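Local atomic coordinates of putative fimbrium anchoring subunit Fim4B (Bacteroides ovatus, PDB entry 5CAG), a protein that probably serves as the anchoring subunit of a fimbrium, fixing the filament to the outer membrane of the bacterium. Residues 19-25 with 133-139; 33-39 with 52-58; 70-74 with 117-121. All coordinates share one frame; numbering follows the deposited sequence.

Interaction 1 (19-25 with 133-139)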
loop_
_atom_site.group_PDB
_atom_site.type_symbol
_atom_site.label_atom_id
_atom_site.label_comp_id
_atom_site.label_asym_id
_atom_site.label_seq_id
_atom_site.Cartn_x
_atom_site.Cartn_y
_atom_site.Cartn_z
ATOM N N GLY A 19 -16.300 0.841 -27.874
ATOM C CA GLY A 19 -15.985 1.560 -26.645
ATOM C C GLY A 19 -16.653 1.016 -25.393
ATOM O O GLY A 19 -17.697 0.353 -25.465
ATOM N N VAL A 20 -16.031 1.269 -24.232
ATOM C CA VAL A 20 -16.576 0.861 -22.939
ATOM C C VAL A 20 -16.889 2.117 -22.116
ATOM O O VAL A 20 -16.370 3.194 -22.413
ATOM C CB VAL A 20 -15.713 -0.156 -22.147
ATOM C CG1 VAL A 20 -15.587 -1.479 -22.885
ATOM C CG2 VAL A 20 -14.348 0.407 -21.792
ATOM N N ASP A 21 -17.776 1.981 -21.124
ATOM C CA ASP A 21 -18.168 3.068 -20.246
ATOM C C ASP A 21 -18.070 2.576 -18.811
ATOM O O ASP A 21 -18.896 1.779 -18.344
ATOM C CB ASP A 21 -19.574 3.595 -20.594
ATOM C CG ASP A 21 -20.010 4.891 -19.911
ATOM O OD1 ASP A 21 -19.301 5.352 -18.972
ATOM O OD2 ASP A 21 -21.085 5.413 -20.269
ATOM N N ILE A 22 -17.025 3.044 -18.120
ATOM C CA ILE A 22 -16.758 2.684 -16.737
ATOM C C ILE A 22 -17.413 3.701 -15.812
ATOM O O ILE A 22 -17.236 4.907 -15.983
ATOM C CB ILE A 22 -15.225 2.570 -16.510
ATOM C CG1 ILE A 22 -14.655 1.356 -17.269
ATOM C CG2 ILE A 22 -14.857 2.510 -15.021
ATOM C CD1 ILE A 22 -13.313 1.611 -17.927
ATOM N N LYS A 23 -18.211 3.200 -14.862
ATOM C CA LYS A 23 -18.796 3.988 -13.779
ATOM C C LYS A 23 -18.167 3.493 -12.485
ATOM O O LYS A 23 -18.104 2.283 -12.261
ATOM C CB LYS A 23 -20.330 3.919 -13.737
ATOM C CG LYS A 23 -20.946 4.886 -12.712
ATOM C CD LYS A 23 -22.336 4.431 -12.244
ATOM C CE LYS A 23 -22.754 5.014 -10.907
ATOM N NZ LYS A 23 -24.233 5.211 -10.819
ATOM N N LEU A 24 -17.648 4.410 -11.671
ATOM C CA LEU A 24 -17.006 4.052 -10.410
ATOM C C LEU A 24 -17.830 4.521 -9.245
ATOM O O LEU A 24 -18.268 5.668 -9.216
ATOM C CB LEU A 24 -15.579 4.618 -10.295
ATOM C CG LEU A 24 -14.563 4.156 -11.336
ATOM C CD1 LEU A 24 -13.322 4.975 -11.264
ATOM C CD2 LEU A 24 -14.198 2.725 -11.151
ATOM N N ASP A 25 -18.080 3.617 -8.303
ATOM C CA ASP A 25 -18.790 3.915 -7.075
ATOM C C ASP A 25 -17.765 3.958 -5.978
ATOM O O ASP A 25 -16.784 3.177 -5.994
ATOM C CB ASP A 25 -19.901 2.893 -6.783
ATOM C CG ASP A 25 -20.862 3.313 -5.675
ATOM O OD1 ASP A 25 -20.896 4.529 -5.341
ATOM O OD2 ASP A 25 -21.600 2.434 -5.157
ATOM N N VAL A 133 -22.169 0.556 -26.639
ATOM C CA VAL A 133 -21.168 0.810 -25.579
ATOM C C VAL A 133 -21.336 -0.206 -24.422
ATOM O O VAL A 133 -22.436 -0.315 -23.867
ATOM C CB VAL A 133 -21.256 2.266 -25.024
ATOM C CG1 VAL A 133 -19.915 2.725 -24.471
ATOM C CG2 VAL A 133 -21.783 3.257 -26.059
ATOM N N LEU A 134 -20.260 -0.931 -24.043
ATOM C CA LEU A 134 -20.344 -1.909 -22.943
ATOM C C LEU A 134 -20.170 -1.167 -21.608
ATOM O O LEU A 134 -19.212 -0.414 -21.447
ATOM C CB LEU A 134 -19.325 -3.053 -23.118
ATOM C CG LEU A 134 -19.519 -3.891 -24.396
ATOM C CD1 LEU A 134 -18.196 -4.126 -25.120
ATOM C CD2 LEU A 134 -20.305 -5.190 -24.135
ATOM N N ARG A 135 -21.139 -1.318 -20.688
ATOM C CA ARG A 135 -21.151 -0.591 -19.419
ATOM C C ARG A 135 -20.621 -1.422 -18.247
ATOM O O ARG A 135 -21.276 -2.356 -17.782
ATOM C CB ARG A 135 -22.566 -0.060 -19.100
ATOM C CG ARG A 135 -22.964 1.223 -19.843
ATOM C CD ARG A 135 -23.813 0.986 -21.088
ATOM N NE ARG A 135 -23.893 2.183 -21.934
ATOM C CZ ARG A 135 -24.430 2.217 -23.152
ATOM N NH1 ARG A 135 -24.942 1.118 -23.692
ATOM N NH2 ARG A 135 -24.454 3.350 -23.842
ATOM N N LEU A 136 -19.433 -1.058 -17.758
ATOM C CA LEU A 136 -18.808 -1.679 -16.590
ATOM C C LEU A 136 -19.169 -0.878 -15.317
ATOM O O LEU A 136 -19.107 0.358 -15.336
ATOM C CB LEU A 136 -17.273 -1.702 -16.749
ATOM C CG LEU A 136 -16.557 -2.696 -17.664
ATOM C CD1 LEU A 136 -16.870 -4.121 -17.345
ATOM C CD2 LEU A 136 -16.615 -2.298 -19.105
ATOM N N ASP A 137 -19.534 -1.556 -14.223
ATOM C CA ASP A 137 -19.826 -0.851 -12.979
ATOM C C ASP A 137 -18.841 -1.335 -11.936
ATOM O O ASP A 137 -18.959 -2.448 -11.444
ATOM C CB ASP A 137 -21.277 -1.034 -12.557
ATOM C CG ASP A 137 -22.212 -0.129 -13.313
ATOM O OD1 ASP A 137 -22.494 -0.423 -14.493
ATOM O OD2 ASP A 137 -22.662 0.875 -12.727
ATOM N N TRP A 138 -17.808 -0.541 -11.690
ATOM C CA TRP A 138 -16.724 -0.923 -10.806
ATOM C C TRP A 138 -16.717 -0.113 -9.545
ATOM O O TRP A 138 -17.313 0.954 -9.477
ATOM C CB TRP A 138 -15.372 -0.773 -11.537
ATOM C CG TRP A 138 -15.168 -1.696 -12.710
ATOM C CD1 TRP A 138 -15.783 -2.892 -12.926
ATOM C CD2 TRP A 138 -14.191 -1.560 -13.750
ATOM N NE1 TRP A 138 -15.283 -3.487 -14.055
ATOM C CE2 TRP A 138 -14.296 -2.698 -14.578
ATOM C CE3 TRP A 138 -13.234 -0.583 -14.069
ATOM C CZ2 TRP A 138 -13.496 -2.881 -15.716
ATOM C CZ3 TRP A 138 -12.462 -0.750 -15.218
ATOM C CH2 TRP A 138 -12.583 -1.898 -16.013
ATOM N N LYS A 139 -16.065 -0.672 -8.531
ATOM C CA LYS A 139 -15.818 -0.155 -7.182
ATOM C C LYS A 139 -14.375 -0.499 -6.885
ATOM O O LYS A 139 -13.920 -1.571 -7.306
ATOM C CB LYS A 139 -16.780 -0.799 -6.174
ATOM C CG LYS A 139 -16.650 -0.251 -4.771
ATOM C CD LYS A 139 -17.829 -0.559 -3.862
ATOM C CE LYS A 139 -18.837 0.567 -3.772
ATOM N NZ LYS A 139 -20.051 0.161 -2.993
#
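Ile22 lies over one face of the Trp138 indole: its CG1 is 4.1 Å from the centroid of the six-membered ring in a CH-pi contact, and CG2 reaches Trp138 CE3 at 3.6 Å. Leu24 approaches the same residue nearer the backbone, CD2 meeting Trp138 CB at 3.7 Å, while Val20 CB packs on Leu136 CD2 at 3.8 Å. This apolar row is one face of a parallel pairing between strands 20-25 and 134-139. Amides and carbonyls alternate across it in six hydrogen bonds, from Leu134 N to Gly19 O through to Asp25 N to Trp138 O. The other face carries Asp21, Lys23 and Asp25 against Arg135, Asp137 and Lys139. Here Asp25 and Lys139 both hold CG anti to the backbone N (chi1 -168° and -176°), which sets the two chains side by side, and a bend at Lys139 chi3 (-97°) turns NZ toward Asp25 OD2, 3.5 Å away. The lysine ammonium has a stronger partner in the carbonyl O of Asp27. The chemistry thus divides by face: the charged groups stay on the outer one, where only Asp25 and Lys139 come close enough for a salt bridge, whereas Val20, Ile22, Leu24 and the indole turn inward.

Interaction 2 (33-39 with 52-58). With SO4 (sulfate ion), chain C.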
loop_
_atom_site.group_PDB
_atom_site.type_symbol
_atom_site.label_atom_id
_atom_site.label_comp_id
_atom_site.label_asym_id
_atom_site.label_seq_id
_atom_site.Cartn_x
_atom_site.Cartn_y
_atom_site.Cartn_z
ATOM N N LEU A 33 -12.179 11.432 -1.798
ATOM C CA LEU A 33 -12.040 10.948 -3.165
ATOM C C LEU A 33 -10.716 11.294 -3.816
ATOM O O LEU A 33 -10.311 12.454 -3.751
ATOM C CB LEU A 33 -13.138 11.536 -4.047
ATOM C CG LEU A 33 -14.518 11.002 -3.889
ATOM C CD1 LEU A 33 -15.301 11.261 -5.117
ATOM C CD2 LEU A 33 -14.501 9.530 -3.645
ATOM N N PRO A 34 -10.095 10.355 -4.576
ATOM C CA PRO A 34 -8.857 10.699 -5.298
ATOM C C PRO A 34 -9.087 11.709 -6.427
ATOM O O PRO A 34 -10.224 12.013 -6.797
ATOM C CB PRO A 34 -8.392 9.357 -5.872
ATOM C CG PRO A 34 -9.160 8.324 -5.171
ATOM C CD PRO A 34 -10.451 8.936 -4.778
ATOM N N GLU A 35 -7.983 12.226 -6.975
ATOM C CA GLU A 35 -7.971 13.196 -8.064
ATOM C C GLU A 35 -8.544 12.556 -9.350
ATOM O O GLU A 35 -9.276 13.206 -10.093
ATOM C CB GLU A 35 -6.525 13.668 -8.263
ATOM C CG GLU A 35 -6.376 15.109 -8.720
ATOM C CD GLU A 35 -5.247 15.330 -9.714
ATOM O OE1 GLU A 35 -4.066 15.187 -9.314
ATOM O OE2 GLU A 35 -5.542 15.622 -10.899
ATOM N N GLY A 36 -8.250 11.269 -9.542
ATOM C CA GLY A 36 -8.683 10.443 -10.666
ATOM C C GLY A 36 -8.027 9.073 -10.613
ATOM O O GLY A 36 -7.297 8.765 -9.658
ATOM N N VAL A 37 -8.278 8.236 -11.644
ATOM C CA VAL A 37 -7.727 6.873 -11.712
ATOM C C VAL A 37 -7.088 6.570 -13.059
ATOM O O VAL A 37 -7.421 7.202 -14.052
ATOM C CB VAL A 37 -8.770 5.770 -11.389
ATOM C CG1 VAL A 37 -9.417 5.981 -10.023
ATOM C CG2 VAL A 37 -9.822 5.641 -12.488
ATOM N N ARG A 38 -6.207 5.563 -13.088
ATOM C CA ARG A 38 -5.565 5.068 -14.303
ATOM C C ARG A 38 -6.102 3.682 -14.565
ATOM O O ARG A 38 -6.278 2.913 -13.609
ATOM C CB ARG A 38 -4.033 5.062 -14.205
ATOM C CG ARG A 38 -3.365 4.996 -15.584
ATOM C CD ARG A 38 -2.121 4.158 -15.500
ATOM N NE ARG A 38 -1.198 4.341 -16.623
ATOM C CZ ARG A 38 0.109 4.095 -16.540
ATOM N NH1 ARG A 38 0.646 3.697 -15.391
ATOM N NH2 ARG A 38 0.893 4.276 -17.594
ATOM N N VAL A 39 -6.445 3.383 -15.832
ATOM C CA VAL A 39 -7.026 2.105 -16.237
ATOM C C VAL A 39 -6.121 1.469 -17.279
ATOM O O VAL A 39 -5.809 2.102 -18.299
ATOM C CB VAL A 39 -8.477 2.252 -16.762
ATOM C CG1 VAL A 39 -9.080 0.893 -17.073
ATOM C CG2 VAL A 39 -9.373 3.032 -15.801
ATOM N N ASP A 52 -4.369 2.029 -22.329
ATOM C CA ASP A 52 -4.116 2.805 -21.125
ATOM C C ASP A 52 -4.885 4.111 -21.168
ATOM O O ASP A 52 -4.890 4.766 -22.210
ATOM C CB ASP A 52 -2.599 3.069 -21.116
ATOM C CG ASP A 52 -2.015 3.875 -19.983
ATOM O OD1 ASP A 52 -2.588 4.938 -19.647
ATOM O OD2 ASP A 52 -0.910 3.528 -19.529
ATOM N N LYS A 53 -5.512 4.507 -20.052
ATOM C CA LYS A 53 -6.227 5.783 -19.974
ATOM C C LYS A 53 -6.377 6.292 -18.535
ATOM O O LYS A 53 -6.582 5.506 -17.617
ATOM C CB LYS A 53 -7.620 5.720 -20.630
ATOM C CG LYS A 53 -8.059 7.082 -21.183
ATOM C CD LYS A 53 -9.534 7.184 -21.553
ATOM C CE LYS A 53 -9.905 8.625 -21.816
ATOM N NZ LYS A 53 -11.307 8.778 -22.281
ATOM N N TYR A 54 -6.258 7.621 -18.356
ATOM C CA TYR A 54 -6.485 8.315 -17.092
ATOM C C TYR A 54 -7.916 8.817 -17.174
ATOM O O TYR A 54 -8.330 9.324 -18.230
ATOM C CB TYR A 54 -5.464 9.441 -16.858
ATOM C CG TYR A 54 -4.052 8.954 -16.602
ATOM C CD1 TYR A 54 -3.188 8.676 -17.653
ATOM C CD2 TYR A 54 -3.576 8.789 -15.310
ATOM C CE1 TYR A 54 -1.891 8.221 -17.424
ATOM C CE2 TYR A 54 -2.274 8.349 -15.066
ATOM C CZ TYR A 54 -1.437 8.058 -16.129
ATOM O OH TYR A 54 -0.155 7.621 -15.901
ATOM N N LEU A 55 -8.694 8.577 -16.105
ATOM C CA LEU A 55 -10.124 8.874 -16.025
ATOM C C LEU A 55 -10.511 9.695 -14.824
ATOM O O LEU A 55 -9.779 9.724 -13.829
ATOM C CB LEU A 55 -10.895 7.552 -15.936
ATOM C CG LEU A 55 -11.246 6.845 -17.216
ATOM C CD1 LEU A 55 -12.167 5.698 -16.915
ATOM C CD2 LEU A 55 -11.923 7.790 -18.210
ATOM N N SER A 56 -11.727 10.289 -14.884
ATOM C CA SER A 56 -12.342 11.046 -13.787
ATOM C C SER A 56 -12.548 10.110 -12.603
ATOM O O SER A 56 -12.706 8.898 -12.812
ATOM C CB SER A 56 -13.680 11.637 -14.239
ATOM O OG SER A 56 -14.467 12.156 -13.175
ATOM N N VAL A 57 -12.592 10.641 -11.375
ATOM C CA VAL A 57 -12.802 9.771 -10.222
ATOM C C VAL A 57 -14.111 8.938 -10.385
ATOM O O VAL A 57 -14.177 7.822 -9.871
ATOM C CB VAL A 57 -12.764 10.566 -8.911
ATOM C CG1 VAL A 57 -14.088 11.267 -8.641
ATOM C CG2 VAL A 57 -12.366 9.684 -7.750
ATOM N N ARG A 58 -15.094 9.439 -11.161
ATOM C CA ARG A 58 -16.390 8.783 -11.402
ATOM C C ARG A 58 -16.347 7.807 -12.596
ATOM O O ARG A 58 -17.325 7.114 -12.869
ATOM C CB ARG A 58 -17.495 9.839 -11.645
ATOM C CG ARG A 58 -17.525 11.038 -10.676
ATOM C CD ARG A 58 -18.137 10.736 -9.308
ATOM N NE ARG A 58 -18.300 11.960 -8.513
ATOM C CZ ARG A 58 -18.544 11.990 -7.205
ATOM N NH1 ARG A 58 -18.650 10.859 -6.514
ATOM N NH2 ARG A 58 -18.671 13.150 -6.574
HETATM S S SO4 C . -10.070 7.168 -26.032
HETATM O O1 SO4 C . -9.587 7.419 -27.394
HETATM O O2 SO4 C . -9.714 8.311 -25.183
HETATM O O3 SO4 C . -11.530 7.033 -26.041
HETATM O O4 SO4 C . -9.451 5.926 -25.526
#
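The beta hairpin formed by strands 36-43 and 51-56 supplies this contact, an antiparallel pairing in which Arg38 and Tyr54 face each other across a non-hydrogen-bonded site. Arg38 has CG anti to its main-chain nitrogen (chi1 -161°), and from there the chain runs across the tyrosine: CG sits 3.6 Å from the centroid of the Tyr54 ring, over its face. Farther out, the guanidinium is nearly parallel to the phenol, 18° between planes, with Tyr54 OH 3.5 Å above the guanidinium plane and over its centre. Asp52 approaches the same cation. Its OD2 is 2.7 Å from Arg38 NH2 in a salt bridge, and OD1 takes a weak hydrogen bond, at 3.4 Å, from Arg38 NE; the carboxylate is turned 66° out of the guanidinium plane, so the two do not make a flat bidentate pair. Glu86 and the Tyr74 hydroxyl also bind this guanidinium, which fixes its rotation. On the reverse face, Val37 and Val39 pack against Leu55, the hydrogen-bonded pairs Val37-Leu55 and Val39-Lys53 supplying two backbone hydrogen bonds each. Toward the Leu33 end of the contact, Val57 takes over: CG2 meets Pro34 CD at 3.6 Å and CG1 meets Leu33 CD1 at 3.7 Å. Lys53 NZ is bound by the carbonyl O of Glu61 and only weakly by a sulfate, probably from the crystallisation liquor. Strand 67-75 flanks strand 36-43, its Val73 touching Val37 and Val39, while Met62 of strand 59-62 packs on Val39 and Leu55.

Interaction 3 (70-74 with 117-121). With SO4 (sulfate ion), chain D.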
loop_
_atom_site.group_PDB
_atom_site.type_symbol
_atom_site.label_atom_id
_atom_site.label_comp_id
_atom_site.label_asym_id
_atom_site.label_seq_id
_atom_site.Cartn_x
_atom_site.Cartn_y
_atom_site.Cartn_z
ATOM N N SER A 70 -6.494 -8.479 -19.196
ATOM C CA SER A 70 -6.286 -8.434 -17.763
ATOM C C SER A 70 -6.432 -6.948 -17.445
ATOM O O SER A 70 -5.969 -6.138 -18.247
ATOM C CB SER A 70 -4.926 -9.010 -17.397
ATOM O OG SER A 70 -4.886 -10.413 -17.587
ATOM N N VAL A 71 -7.155 -6.556 -16.392
ATOM C CA VAL A 71 -7.362 -5.117 -16.173
ATOM C C VAL A 71 -6.830 -4.666 -14.806
ATOM O O VAL A 71 -6.880 -5.441 -13.840
ATOM C CB VAL A 71 -8.867 -4.734 -16.332
ATOM C CG1 VAL A 71 -9.082 -3.226 -16.243
ATOM C CG2 VAL A 71 -9.442 -5.267 -17.634
ATOM N N VAL A 72 -6.354 -3.406 -14.728
ATOM C CA VAL A 72 -5.933 -2.775 -13.472
ATOM C C VAL A 72 -6.518 -1.359 -13.409
ATOM O O VAL A 72 -6.555 -0.654 -14.421
ATOM C CB VAL A 72 -4.410 -2.749 -13.146
ATOM C CG1 VAL A 72 -3.839 -4.138 -12.947
ATOM C CG2 VAL A 72 -3.617 -1.969 -14.177
ATOM N N VAL A 73 -6.999 -0.962 -12.230
ATOM C CA VAL A 73 -7.516 0.382 -11.994
ATOM C C VAL A 73 -6.977 0.831 -10.666
ATOM O O VAL A 73 -7.245 0.176 -9.646
ATOM C CB VAL A 73 -9.053 0.528 -12.028
ATOM C CG1 VAL A 73 -9.440 2.002 -12.003
ATOM C CG2 VAL A 73 -9.659 -0.165 -13.234
ATOM N N TYR A 74 -6.221 1.925 -10.654
ATOM C CA TYR A 74 -5.696 2.427 -9.399
ATOM C C TYR A 74 -5.713 3.961 -9.423
ATOM O O TYR A 74 -5.806 4.548 -10.501
ATOM C CB TYR A 74 -4.298 1.849 -9.132
ATOM C CG TYR A 74 -3.236 2.321 -10.104
ATOM C CD1 TYR A 74 -2.523 3.492 -9.873
ATOM C CD2 TYR A 74 -2.924 1.581 -11.242
ATOM C CE1 TYR A 74 -1.545 3.930 -10.763
ATOM C CE2 TYR A 74 -1.955 2.023 -12.154
ATOM C CZ TYR A 74 -1.271 3.203 -11.910
ATOM O OH TYR A 74 -0.302 3.659 -12.775
ATOM N N LEU A 117 -4.177 3.863 -1.320
ATOM C CA LEU A 117 -4.207 3.246 -2.655
ATOM C C LEU A 117 -5.474 2.414 -2.780
ATOM O O LEU A 117 -5.848 1.695 -1.833
ATOM C CB LEU A 117 -2.957 2.401 -2.947
ATOM C CG LEU A 117 -2.812 1.833 -4.342
ATOM C CD1 LEU A 117 -2.479 2.911 -5.390
ATOM C CD2 LEU A 117 -1.780 0.799 -4.341
ATOM N N TYR A 118 -6.172 2.601 -3.922
ATOM C CA TYR A 118 -7.417 1.926 -4.262
ATOM C C TYR A 118 -7.186 1.135 -5.517
ATOM O O TYR A 118 -6.698 1.681 -6.502
ATOM C CB TYR A 118 -8.571 2.915 -4.411
ATOM C CG TYR A 118 -8.706 3.830 -3.221
ATOM C CD1 TYR A 118 -9.313 3.398 -2.045
ATOM C CD2 TYR A 118 -8.194 5.123 -3.255
ATOM C CE1 TYR A 118 -9.422 4.242 -0.937
ATOM C CE2 TYR A 118 -8.276 5.965 -2.147
ATOM C CZ TYR A 118 -8.892 5.525 -0.992
ATOM O OH TYR A 118 -8.969 6.401 0.068
ATOM N N VAL A 119 -7.400 -0.171 -5.454
ATOM C CA VAL A 119 -7.098 -1.029 -6.585
ATOM C C VAL A 119 -8.286 -1.912 -6.941
ATOM O O VAL A 119 -9.052 -2.340 -6.072
ATOM C CB VAL A 119 -5.819 -1.884 -6.289
ATOM C CG1 VAL A 119 -5.618 -3.025 -7.293
ATOM C CG2 VAL A 119 -4.576 -1.015 -6.245
ATOM N N LEU A 120 -8.402 -2.175 -8.250
ATOM C CA LEU A 120 -9.251 -3.169 -8.876
ATOM C C LEU A 120 -8.384 -3.931 -9.865
ATOM O O LEU A 120 -7.711 -3.304 -10.695
ATOM C CB LEU A 120 -10.501 -2.602 -9.555
ATOM C CG LEU A 120 -11.230 -3.611 -10.454
ATOM C CD1 LEU A 120 -11.900 -4.693 -9.642
ATOM C CD2 LEU A 120 -12.202 -2.939 -11.356
ATOM N N ASN A 121 -8.348 -5.265 -9.751
ATOM C CA ASN A 121 -7.594 -6.064 -10.713
ATOM C C ASN A 121 -8.408 -7.295 -11.100
ATOM O O ASN A 121 -8.848 -8.063 -10.227
ATOM C CB ASN A 121 -6.191 -6.423 -10.237
ATOM C CG ASN A 121 -6.127 -7.385 -9.097
ATOM O OD1 ASN A 121 -6.366 -7.034 -7.930
ATOM N ND2 ASN A 121 -5.758 -8.609 -9.421
HETATM S S SO4 D . -10.226 7.154 4.042
HETATM O O1 SO4 D . -9.134 8.133 3.962
HETATM O O2 SO4 D . -11.500 7.795 3.733
HETATM O O3 SO4 D . -9.971 6.062 3.096
HETATM O O4 SO4 D . -10.307 6.618 5.398
#
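Between Val71-Tyr74 and Leu117-Asn121 every touching residue is buried, yet side chains meet sparingly and the main chain does most of the joining. The motif is an antiparallel strand pair, 67-75 beside 118-127, inside an all-beta domain whose family belongs to a transthyretin-related clan. Val73 and Leu120 make the hydrogen-bonded pair: Val73 N donates to Leu120 O at 2.9 Å and Leu120 N returns a bond to Val73 O at 3.0 Å. CA-H...O contacts flank this pair, as where Asn121 CA lies 3.3 Å from Val71 O. Of the side chains, Val73 CG2 touches Leu120 CD2 at 4.2 Å, on the face that meets the Trp138 indole. The face of Val72, Tyr74, Val119 and Asn121 is different in kind. Tyr74 places its CG between the backbone N and the carbonyl carbon (chi1 67°), which carries the ring off from the neighbouring strand, toward Arg38, and leaves its CB to meet Val119 CG2 at 4.1 Å. Asn121 repeats that choice (chi1 69°), and its amide likewise leaves the pair, OD1 accepting from Lys209 NZ and ND2 bonding to Tyr89 OH. Tyr74 and Asn121 therefore tie the pair to other parts of the chain, while Asn75 OD1 with Tyr118 N and Ser70 OG with Asp123 O add bonds from side chain to main chain between the strands. Tyr118 turns the other way, edge-to-face with Trp26. O3 of a sulfate, probably from the crystallisation liquor, lies at the edge of the Tyr118 ring near its plane, 3.2 Å from Tyr118 OH in a weak hydrogen bond.

How the interactions relate
The three contacts lie in one all-beta domain, centres 11 to 13 Å apart, and illustrate how separate strand pairings share one interior. Trp138 of interaction 1 is the common element: its CD2 packs on Leu120 CD2 of interaction 3 at 3.4 Å, and its CZ3 lies 4.2 Å from Val39 CG1 of interaction 2. Interactions 1 and 2 also join through the backbone, Leu24 N to Arg58 O at 3.0 Å, probably a hydrogen bond. Interactions 2 and 3 meet at neighbouring strands, where Val37 CG2 lies 3.7 Å from Val73 CG1. Along the chain, 19-25 with 133-139 encloses both other contacts, which follow one another in series.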